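Local coordinates for Fdc1 (Candida dubliniensis, PDB 4ZAD), which uses a prenylated flavin cofactor to decarboxylate aromatic alpha,beta-unsaturated acids, probably including ferulic, p-coumaric and cinnamic acid, to their vinyl derivatives, at residues Asp104-Asn109 with Ala241-Gly246; Ala340-Leu345 with Lys405-Leu410; Pro350-Ile355 with Asn391-Phe396. All blocks are in the same frame, centred on the assembly; numbering follows the deposited sequence.

Contact 1: Asp104-Asn109 with Ala241-Gly246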
loop_
_atom_site.group_PDB
_atom_site.type_symbol
_atom_site.label_atom_id
_atom_site.label_comp_id
_atom_site.label_asym_id
_atom_site.label_seq_id
_atom_site.Cartn_x
_atom_site.Cartn_y
_atom_site.Cartn_z
ATOM N N ASP A 104 -13.863 -15.320 -11.906
ATOM C CA ASP A 104 -14.603 -16.613 -11.781
ATOM C C ASP A 104 -15.177 -17.050 -13.113
ATOM O O ASP A 104 -15.245 -18.244 -13.410
ATOM C CB ASP A 104 -15.696 -16.617 -10.678
ATOM C CG ASP A 104 -15.133 -16.314 -9.274
ATOM O OD1 ASP A 104 -13.938 -16.633 -9.028
ATOM O OD2 ASP A 104 -15.891 -15.722 -8.447
ATOM N N PHE A 105 -15.574 -16.075 -13.921
ATOM C CA PHE A 105 -16.105 -16.366 -15.239
ATOM C C PHE A 105 -15.057 -17.034 -16.159
ATOM O O PHE A 105 -15.372 -18.017 -16.847
ATOM C CB PHE A 105 -16.681 -15.106 -15.847
ATOM C CG PHE A 105 -17.291 -15.317 -17.201
ATOM C CD1 PHE A 105 -18.506 -15.977 -17.338
ATOM C CD2 PHE A 105 -16.643 -14.860 -18.348
ATOM C CE1 PHE A 105 -19.078 -16.168 -18.608
ATOM C CE2 PHE A 105 -17.193 -15.063 -19.622
ATOM C CZ PHE A 105 -18.419 -15.713 -19.755
ATOM N N LEU A 106 -13.823 -16.516 -16.152
ATOM C CA LEU A 106 -12.723 -17.092 -16.919
ATOM C C LEU A 106 -12.391 -18.488 -16.375
ATOM O O LEU A 106 -12.351 -19.447 -17.111
ATOM C CB LEU A 106 -11.493 -16.196 -16.886
ATOM C CG LEU A 106 -11.565 -14.790 -17.496
ATOM C CD1 LEU A 106 -10.523 -13.844 -16.847
ATOM C CD2 LEU A 106 -11.456 -14.754 -19.064
ATOM N N VAL A 107 -12.155 -18.607 -15.087
ATOM C CA VAL A 107 -11.963 -19.921 -14.482
ATOM C C VAL A 107 -13.088 -20.893 -14.865
ATOM O O VAL A 107 -12.824 -22.023 -15.285
ATOM C CB VAL A 107 -11.832 -19.795 -12.928
ATOM C CG1 VAL A 107 -11.978 -21.148 -12.231
ATOM C CG2 VAL A 107 -10.494 -19.105 -12.587
ATOM N N ALA A 108 -14.332 -20.436 -14.754
ATOM C CA ALA A 108 -15.498 -21.280 -15.019
ATOM C C ALA A 108 -15.449 -21.853 -16.424
ATOM O O ALA A 108 -15.841 -23.004 -16.643
ATOM C CB ALA A 108 -16.755 -20.505 -14.828
ATOM N N ASN A 109 -14.942 -21.056 -17.365
ATOM C CA ASN A 109 -14.925 -21.438 -18.782
ATOM C C ASN A 109 -13.602 -22.086 -19.276
ATOM O O ASN A 109 -13.420 -22.309 -20.483
ATOM C CB ASN A 109 -15.338 -20.233 -19.638
ATOM C CG ASN A 109 -16.870 -19.983 -19.623
ATOM O OD1 ASN A 109 -17.600 -20.493 -20.481
ATOM N ND2 ASN A 109 -17.342 -19.172 -18.671
ATOM N N ALA A 241 -7.952 -19.335 -29.688
ATOM C CA ALA A 241 -9.263 -19.180 -30.384
ATOM C C ALA A 241 -10.418 -20.017 -29.804
ATOM O O ALA A 241 -11.553 -19.571 -29.830
ATOM C CB ALA A 241 -9.144 -19.463 -31.909
ATOM N N GLU A 242 -10.123 -21.210 -29.299
ATOM C CA GLU A 242 -11.151 -22.146 -28.841
ATOM C C GLU A 242 -11.706 -21.723 -27.453
ATOM O O GLU A 242 -12.897 -21.825 -27.187
ATOM C CB GLU A 242 -10.558 -23.554 -28.788
ATOM C CG GLU A 242 -9.940 -24.020 -30.092
ATOM C CD GLU A 242 -9.465 -25.489 -30.086
ATOM O OE1 GLU A 242 -9.309 -26.121 -28.989
ATOM O OE2 GLU A 242 -9.226 -25.998 -31.223
ATOM N N TYR A 243 -10.833 -21.242 -26.567
ATOM C CA TYR A 243 -11.262 -20.670 -25.281
ATOM C C TYR A 243 -12.016 -19.388 -25.557
ATOM O O TYR A 243 -13.046 -19.148 -24.950
ATOM C CB TYR A 243 -10.059 -20.406 -24.407
ATOM C CG TYR A 243 -10.279 -19.858 -23.012
ATOM C CD1 TYR A 243 -11.128 -20.480 -22.085
ATOM C CD2 TYR A 243 -9.531 -18.785 -22.564
ATOM C CE1 TYR A 243 -11.262 -19.974 -20.782
ATOM C CE2 TYR A 243 -9.655 -18.286 -21.259
ATOM C CZ TYR A 243 -10.509 -18.880 -20.378
ATOM O OH TYR A 243 -10.617 -18.338 -19.117
ATOM N N ILE A 244 -11.554 -18.576 -26.506
ATOM C CA ILE A 244 -12.271 -17.315 -26.784
ATOM C C ILE A 244 -13.707 -17.614 -27.216
ATOM O O ILE A 244 -14.642 -16.978 -26.740
ATOM C CB ILE A 244 -11.554 -16.399 -27.809
ATOM C CG1 ILE A 244 -10.185 -15.911 -27.251
ATOM C CG2 ILE A 244 -12.425 -15.235 -28.141
ATOM C CD1 ILE A 244 -9.155 -15.702 -28.289
ATOM N N GLY A 245 -13.863 -18.613 -28.070
ATOM C CA GLY A 245 -15.185 -19.081 -28.487
ATOM C C GLY A 245 -16.145 -19.463 -27.339
ATOM O O GLY A 245 -17.301 -19.037 -27.302
ATOM N N GLY A 246 -15.657 -20.241 -26.387
ATOM C CA GLY A 246 -16.477 -20.623 -25.259
ATOM C C GLY A 246 -16.908 -19.372 -24.506
ATOM O O GLY A 246 -18.085 -19.166 -24.224
#
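Tyr243 bridges the two segments, its phenol ring laid between its own helix 240-247 and the C-terminal end of helix 99-108. CG is anti to the backbone N (chi1 -178°), and although CB does not point at 104-109, the far end of the ring reaches it; the hydroxyl donates a hydrogen bond to the carbonyl of Leu106, with OH 2.9 Å from O. The approach is unusual for a carbonyl acceptor: the C=O...donor angle is only 98°, and the hydroxyl stands well above the carbonyl plane. In that position it also meets the aliphatic start of Leu106, where CB lies 3.2 Å from Tyr243 OH, and the two side chains cross at about a right angle. A second carbonyl, that of Asn109, faces the ring edge near its plane, with O 3.2 Å from Tyr243 CE1. The ring is thus bordered by two main-chain oxygens, one in the last turn of helix 99-108 and one just after it. This contact joins the N-terminal domain to the Rift-related, FMN-binding domain; helix 240-247 starts at the manganese ligand Glu240, and the Tyr243 side chain is about 9 Å from the manganese ion. Asn109, the first residue to depart from helical backbone angles, folds its amide back on its own helix. Its ND2 gives Phe105 O a nearly straight bond of 2.9 Å (174° at the hydrogen), while the backbone N of Asn109 reaches the same oxygen from the opposite face of the carbonyl plane. The returning amide places ND2 3.5 Å above the plane of the Phe105 ring, toward its rim. Asn109 CB points toward 241-246, where the backbones come closest, CA to CA 6.7 Å from Gly246, and Asn109 OD1 lies 4.0 Å from Gly246 O. Leu106 also touches Leu247, Leu228 and Leu337.

Contact 2: Ala340-Leu345 with Lys405-Leu410. With 4LU (1-deoxy-5-O-phosphono-1-(3,3,4,5-tetramethyl-9,11-dioxo-2,3,8,9,10,11-hexahydro-7H-quinolino[1,8-fg]pteridin-12-ium-7-y l)-D-ribitol), chain E.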
loop_
_atom_site.group_PDB
_atom_site.type_symbol
_atom_site.label_atom_id
_atom_site.label_comp_id
_atom_site.label_asym_id
_atom_site.label_seq_id
_atom_site.Cartn_x
_atom_site.Cartn_y
_atom_site.Cartn_z
ATOM N N ALA A 340 -6.239 -15.179 -12.838
ATOM C CA ALA A 340 -7.261 -16.075 -13.314
ATOM C C ALA A 340 -6.670 -17.422 -13.704
ATOM O O ALA A 340 -7.147 -18.448 -13.242
ATOM C CB ALA A 340 -7.999 -15.471 -14.464
ATOM N N GLU A 341 -5.629 -17.456 -14.518
ATOM C CA GLU A 341 -5.084 -18.766 -14.821
ATOM C C GLU A 341 -4.551 -19.479 -13.555
ATOM O O GLU A 341 -4.717 -20.680 -13.422
ATOM C CB GLU A 341 -4.037 -18.717 -15.911
ATOM C CG GLU A 341 -3.488 -20.098 -16.348
ATOM C CD GLU A 341 -4.425 -20.924 -17.232
ATOM O OE1 GLU A 341 -5.626 -20.608 -17.342
ATOM O OE2 GLU A 341 -3.953 -21.927 -17.816
ATOM N N THR A 342 -3.948 -18.767 -12.612
ATOM C CA THR A 342 -3.411 -19.436 -11.446
ATOM C C THR A 342 -4.549 -19.996 -10.566
ATOM O O THR A 342 -4.406 -21.049 -9.908
ATOM C CB THR A 342 -2.496 -18.529 -10.654
ATOM O OG1 THR A 342 -1.517 -17.950 -11.533
ATOM C CG2 THR A 342 -1.797 -19.321 -9.544
ATOM N N LYS A 343 -5.693 -19.309 -10.583
ATOM C CA LYS A 343 -6.863 -19.800 -9.850
ATOM C C LYS A 343 -7.281 -21.102 -10.517
ATOM O O LYS A 343 -7.456 -22.084 -9.855
ATOM C CB LYS A 343 -8.026 -18.809 -9.896
ATOM C CG LYS A 343 -8.791 -18.667 -8.626
ATOM C CD LYS A 343 -9.613 -19.887 -8.203
ATOM C CE LYS A 343 -10.895 -19.431 -7.351
ATOM N NZ LYS A 343 -11.732 -18.284 -8.003
ATOM N N TYR A 344 -7.401 -21.103 -11.842
ATOM C CA TYR A 344 -7.810 -22.302 -12.512
ATOM C C TYR A 344 -6.874 -23.444 -12.151
ATOM O O TYR A 344 -7.303 -24.445 -11.608
ATOM C CB TYR A 344 -7.952 -22.155 -14.030
ATOM C CG TYR A 344 -8.381 -23.477 -14.633
ATOM C CD1 TYR A 344 -9.688 -23.971 -14.451
ATOM C CD2 TYR A 344 -7.468 -24.291 -15.283
ATOM C CE1 TYR A 344 -10.059 -25.226 -14.942
ATOM C CE2 TYR A 344 -7.832 -25.531 -15.769
ATOM C CZ TYR A 344 -9.114 -25.991 -15.600
ATOM O OH TYR A 344 -9.445 -27.232 -16.118
ATOM N N LEU A 345 -5.592 -23.282 -12.422
ATOM C CA LEU A 345 -4.636 -24.339 -12.160
ATOM C C LEU A 345 -4.659 -24.854 -10.713
ATOM O O LEU A 345 -4.468 -26.037 -10.477
ATOM C CB LEU A 345 -3.231 -23.866 -12.561
ATOM C CG LEU A 345 -2.996 -23.788 -14.069
ATOM C CD1 LEU A 345 -1.579 -23.355 -14.407
ATOM C CD2 LEU A 345 -3.255 -25.183 -14.652
ATOM N N LYS A 405 5.636 -21.204 -16.431
ATOM C CA LYS A 405 5.479 -20.017 -17.225
ATOM C C LYS A 405 4.415 -19.048 -16.657
ATOM O O LYS A 405 4.616 -17.799 -16.631
ATOM C CB LYS A 405 5.055 -20.415 -18.638
ATOM C CG LYS A 405 4.478 -19.262 -19.446
ATOM C CD LYS A 405 4.318 -19.597 -20.930
ATOM C CE LYS A 405 3.693 -18.419 -21.683
ATOM N NZ LYS A 405 2.335 -18.124 -21.185
ATOM N N VAL A 406 3.269 -19.608 -16.259
ATOM C CA VAL A 406 2.120 -18.795 -15.875
ATOM C C VAL A 406 2.550 -17.764 -14.840
ATOM O O VAL A 406 2.268 -16.559 -15.011
ATOM C CB VAL A 406 0.973 -19.633 -15.294
ATOM C CG1 VAL A 406 0.029 -18.752 -14.516
ATOM C CG2 VAL A 406 0.260 -20.469 -16.395
ATOM N N CYS A 407 3.239 -18.232 -13.793
ATOM C CA CYS A 407 3.658 -17.377 -12.676
ATOM C C CYS A 407 5.054 -16.749 -12.832
ATOM O O CYS A 407 5.599 -16.226 -11.879
ATOM C CB CYS A 407 3.612 -18.164 -11.355
ATOM S SG CYS A 407 1.968 -18.802 -10.953
ATOM N N SER A 408 5.624 -16.788 -14.024
ATOM C CA SER A 408 7.000 -16.367 -14.208
ATOM C C SER A 408 7.212 -14.911 -13.818
ATOM O O SER A 408 8.302 -14.555 -13.346
ATOM C CB SER A 408 7.401 -16.568 -15.631
ATOM O OG SER A 408 6.594 -15.733 -16.424
ATOM N N ILE A 409 6.185 -14.075 -13.966
ATOM C CA ILE A 409 6.326 -12.654 -13.599
ATOM C C ILE A 409 6.242 -12.374 -12.115
ATOM O O ILE A 409 6.499 -11.270 -11.694
ATOM C CB ILE A 409 5.306 -11.756 -14.282
ATOM C CG1 ILE A 409 3.962 -11.810 -13.556
ATOM C CG2 ILE A 409 5.203 -12.107 -15.785
ATOM C CD1 ILE A 409 2.802 -11.416 -14.447
ATOM N N LEU A 410 5.864 -13.361 -11.326
ATOM C CA LEU A 410 5.537 -13.137 -9.912
ATOM C C LEU A 410 6.782 -13.257 -9.068
ATOM O O LEU A 410 7.621 -14.121 -9.372
ATOM C CB LEU A 410 4.459 -14.136 -9.466
ATOM C CG LEU A 410 3.104 -13.914 -10.171
ATOM C CD1 LEU A 410 2.151 -15.091 -9.873
ATOM C CD2 LEU A 410 2.435 -12.593 -9.837
HETATM C C9 4LU E . 0.535 -7.922 -22.047
HETATM C C8 4LU E . -0.309 -6.862 -22.404
HETATM C C7 4LU E . 0.210 -5.704 -23.002
HETATM C C10 4LU E . 3.815 -9.260 -23.076
HETATM C C6 4LU E . 1.688 -5.604 -23.167
HETATM N N3 4LU E . 6.280 -9.422 -24.239
HETATM C C2 4LU E . 5.667 -10.539 -23.830
HETATM C C13 4LU E . 1.994 -4.549 -25.273
HETATM C C5 4LU E . 2.304 -4.432 -23.799
HETATM C C1 4LU E . 4.468 -5.646 -23.413
HETATM O O2 4LU E . 6.252 -11.613 -24.021
HETATM N N1 4LU E . 4.445 -10.461 -23.249
HETATM C C4 4LU E . 5.716 -8.208 -24.077
HETATM O O4 4LU E . 6.406 -7.252 -24.508
HETATM C C4A 4LU E . 4.480 -8.084 -23.488
HETATM N N5 4LU E . 3.902 -6.718 -22.935
HETATM C C3 4LU E . 3.753 -4.533 -23.842
HETATM C C12 4LU E . 1.785 -3.090 -23.292
HETATM C C5A 4LU E . 2.534 -6.744 -22.725
HETATM C C7M 4LU E . -0.659 -4.549 -23.426
HETATM C C8M 4LU E . -1.783 -7.056 -22.164
HETATM C C9A 4LU E . 1.906 -7.952 -22.343
HETATM N N10 4LU E . 2.579 -9.214 -22.506
HETATM C "C1'" 4LU E . 2.287 -10.345 -21.614
HETATM C "C2'" 4LU E . 1.678 -11.464 -22.458
HETATM O "O2'" 4LU E . 0.647 -10.900 -23.294
HETATM C "C3'" 4LU E . 1.128 -12.611 -21.600
HETATM O "O3'" 4LU E . 2.205 -13.234 -20.868
HETATM C "C4'" 4LU E . 0.400 -13.679 -22.445
HETATM O "O4'" 4LU E . 0.213 -14.859 -21.658
HETATM C "C5'" 4LU E . 1.215 -14.078 -23.686
HETATM O "O5'" 4LU E . 0.611 -15.097 -24.458
HETATM P P 4LU E . 1.096 -16.609 -24.446
HETATM O O2P 4LU E . 0.241 -17.118 -25.606
HETATM O O3P 4LU E . 0.728 -17.087 -23.025
HETATM O O1P 4LU E . 2.591 -16.581 -24.687
#
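Glu341, Thr342 and Leu345, on one side of helix 334-347, receive Val406 from a loop built of two overlapping type I turns, Lys405-Ser408 and Cys407-Leu410. The loop belongs to the C-terminal domain and leads into strand 412-417; segment 405-410 begins with Lys405, a residue of the prenylated-flavin pocket. The closest backbone approach is 7.1 Å, between CA of Thr342 and CA of Val406, and side chains from both sides fill the gap. Glu341 contributes its methylene: CG rests 3.8 Å from Val406 CG2, and the two side chains meet at about a right angle. The carboxylate is engaged elsewhere, OE1 forming a salt bridge with Arg110, so that Glu341 meets Val406 through CG alone. Thr342 follows with OG1 anti to its carbonyl carbon (chi1 -51°), a position from which the hydroxyl hydrogen-bonds Val338 O one turn earlier. The same oxygen lies 3.5 Å from Val406 CG1 and 3.6 Å from Cys407 SG, so it touches the side chains of two consecutive loop residues. Leu345 completes the row a turn further on, where its CD1 and Val406 CG2 meet tip to tip at 4.0 Å. Val406 therefore spends both methyls on the helix, CG1 on Thr342 and CG2 on Glu341 and Leu345. The first turn is held by the carbonyl of Lys405, whose O accepts from Ser408 N at 3.0 Å and from Ser408 OG at 2.9 Å. Packing of Val406 probably helps to position the backbone next to Lys405, whose chain runs extended as far as CE and then turns at chi4 (-62°). Its NZ donates a hydrogen bond to the cofactor phosphate, 2.7 Å from O3P of 4LU.

Contact 3: Pro350-Ile355 with Asn391-Phe396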
loop_
_atom_site.group_PDB
_atom_site.type_symbol
_atom_site.label_atom_id
_atom_site.label_comp_id
_atom_site.label_asym_id
_atom_site.label_seq_id
_atom_site.Cartn_x
_atom_site.Cartn_y
_atom_site.Cartn_z
ATOM N N PRO A 350 -4.933 -31.247 -6.069
ATOM C CA PRO A 350 -5.708 -32.009 -5.067
ATOM C C PRO A 350 -5.645 -31.456 -3.640
ATOM O O PRO A 350 -6.595 -31.619 -2.909
ATOM C CB PRO A 350 -5.134 -33.446 -5.153
ATOM C CG PRO A 350 -3.853 -33.343 -5.921
ATOM C CD PRO A 350 -3.992 -32.110 -6.815
ATOM N N VAL A 351 -4.550 -30.812 -3.264
ATOM C CA VAL A 351 -4.412 -30.227 -1.918
ATOM C C VAL A 351 -4.819 -28.749 -1.878
ATOM O O VAL A 351 -5.662 -28.333 -1.064
ATOM C CB VAL A 351 -2.958 -30.330 -1.431
ATOM C CG1 VAL A 351 -2.797 -29.605 -0.118
ATOM C CG2 VAL A 351 -2.526 -31.805 -1.303
ATOM N N LEU A 352 -4.192 -27.976 -2.770
ATOM C CA LEU A 352 -4.343 -26.514 -2.858
ATOM C C LEU A 352 -5.784 -26.086 -3.197
ATOM O O LEU A 352 -6.236 -25.045 -2.753
ATOM C CB LEU A 352 -3.302 -25.930 -3.865
ATOM C CG LEU A 352 -1.998 -25.327 -3.318
ATOM C CD1 LEU A 352 -1.655 -25.972 -2.024
ATOM C CD2 LEU A 352 -0.788 -25.403 -4.281
ATOM N N SER A 353 -6.524 -26.934 -3.903
ATOM C CA SER A 353 -7.943 -26.664 -4.167
ATOM C C SER A 353 -8.849 -26.748 -2.973
ATOM O O SER A 353 -9.947 -26.231 -3.034
ATOM C CB SER A 353 -8.505 -27.585 -5.235
ATOM O OG SER A 353 -8.420 -28.963 -4.860
ATOM N N LYS A 354 -8.419 -27.392 -1.896
ATOM C CA LYS A 354 -9.240 -27.488 -0.676
ATOM C C LYS A 354 -9.180 -26.220 0.184
ATOM O O LYS A 354 -10.132 -25.917 0.920
ATOM C CB LYS A 354 -8.782 -28.669 0.203
ATOM C CG LYS A 354 -8.937 -30.098 -0.376
ATOM C CD LYS A 354 -8.698 -31.142 0.755
ATOM C CE LYS A 354 -7.728 -32.307 0.409
ATOM N NZ LYS A 354 -6.779 -32.641 1.561
ATOM N N ILE A 355 -8.043 -25.515 0.118
ATOM C CA ILE A 355 -7.747 -24.385 1.003
ATOM C C ILE A 355 -7.674 -23.023 0.346
ATOM O O ILE A 355 -7.833 -22.031 1.034
ATOM C CB ILE A 355 -6.389 -24.560 1.740
ATOM C CG1 ILE A 355 -5.235 -24.685 0.747
ATOM C CG2 ILE A 355 -6.441 -25.734 2.727
ATOM C CD1 ILE A 355 -3.893 -24.824 1.409
ATOM N N ASN A 391 6.627 -24.386 0.978
ATOM C CA ASN A 391 7.380 -25.264 0.073
ATOM C C ASN A 391 6.452 -25.839 -1.006
ATOM O O ASN A 391 6.796 -25.823 -2.213
ATOM C CB ASN A 391 8.000 -26.401 0.878
ATOM C CG ASN A 391 9.182 -27.029 0.205
ATOM O OD1 ASN A 391 9.258 -27.147 -1.025
ATOM N ND2 ASN A 391 10.118 -27.478 1.028
ATOM N N LEU A 392 5.268 -26.302 -0.590
ATOM C CA LEU A 392 4.290 -26.788 -1.552
ATOM C C LEU A 392 3.834 -25.721 -2.532
ATOM O O LEU A 392 3.767 -25.994 -3.720
ATOM C CB LEU A 392 3.034 -27.329 -0.872
ATOM C CG LEU A 392 2.155 -28.136 -1.828
ATOM C CD1 LEU A 392 2.983 -29.329 -2.282
ATOM C CD2 LEU A 392 0.850 -28.621 -1.187
ATOM N N VAL A 393 3.448 -24.553 -2.030
ATOM C CA VAL A 393 2.946 -23.499 -2.878
ATOM C C VAL A 393 4.041 -23.114 -3.881
ATOM O O VAL A 393 3.834 -23.157 -5.070
ATOM C CB VAL A 393 2.439 -22.238 -2.051
ATOM C CG1 VAL A 393 2.251 -20.959 -2.965
ATOM C CG2 VAL A 393 1.147 -22.560 -1.285
ATOM N N GLY A 394 5.213 -22.767 -3.412
ATOM C CA GLY A 394 6.223 -22.270 -4.323
ATOM C C GLY A 394 6.745 -23.288 -5.322
ATOM O O GLY A 394 7.096 -22.930 -6.445
ATOM N N ASP A 395 6.818 -24.559 -4.935
ATOM C CA ASP A 395 7.247 -25.571 -5.883
ATOM C C ASP A 395 6.209 -25.580 -6.980
ATOM O O ASP A 395 6.535 -25.607 -8.185
ATOM C CB ASP A 395 7.369 -26.961 -5.249
ATOM C CG ASP A 395 8.729 -27.188 -4.575
ATOM O OD1 ASP A 395 9.659 -26.347 -4.750
ATOM O OD2 ASP A 395 8.870 -28.225 -3.857
ATOM N N PHE A 396 4.957 -25.500 -6.560
ATOM C CA PHE A 396 3.887 -25.572 -7.512
ATOM C C PHE A 396 3.817 -24.385 -8.462
ATOM O O PHE A 396 3.695 -24.575 -9.650
ATOM C CB PHE A 396 2.551 -25.747 -6.842
ATOM C CG PHE A 396 1.437 -25.946 -7.819
ATOM C CD1 PHE A 396 1.465 -27.020 -8.710
ATOM C CD2 PHE A 396 0.368 -25.052 -7.875
ATOM C CE1 PHE A 396 0.430 -27.181 -9.651
ATOM C CE2 PHE A 396 -0.642 -25.224 -8.781
ATOM C CZ PHE A 396 -0.615 -26.287 -9.671
#
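Leu352 and Val393 mark the closest backbone approach, their CA atoms 7.9 Å apart. Residues 391-396 form regular helix, with Phe396 N bonded to Leu392 O, whereas the short turn at 352-355 is loosely made: its Ile355 N to Leu352 O bond is weak at 3.4 Å. Leu352 carries the contact, projecting between Leu392 and Phe396, which lie one turn apart. Its CD1 comes 3.7 Å from Leu392 CD2, and its CD2 meets the Phe396 ring obliquely, 3.8 Å from CD2 of that residue. In both pairs the side chains slide past each other in opposite directions. Val351 widens the contact on its more exposed side, with CG1 3.9 Å from Leu392 CD2. Leu352 and Phe396 both also touch Ile346 of helix 334-347, and His349 meets the Phe396 ring edge-to-face. Val393 touches Ile413 and Leu415 on strand 412-417. The arrangement is the hydrophobic layer of an alpha/beta domain: helix 386-399 lies against the mixed sheet of the C-terminal domain, and Leu352, in the short turn preceding edge strand 356-360, packs on that helix.

In the fold
From the N terminus, contact 1 comes first: it closes a loop of 131 residues and brings the end of helix 99-108 to helix 240-247, so joining the N-terminal and Rift-related domains. Only after it has closed does contact 2 open, spanning 59 residues within the C-terminal domain, and contact 3 is nested inside that loop; none of the three cross. Contacts 1 and 2 touch through a salt bridge, Asp104 OD1 to Lys343 NZ at 2.9 Å, and through Val107 against helix 334-347. Contacts 2 and 3 meet where Leu345 O lies 3.9 Å from Phe396 CZ. Helix 334-347 therefore touches contact 1, carries one segment of contact 2 and meets contact 3.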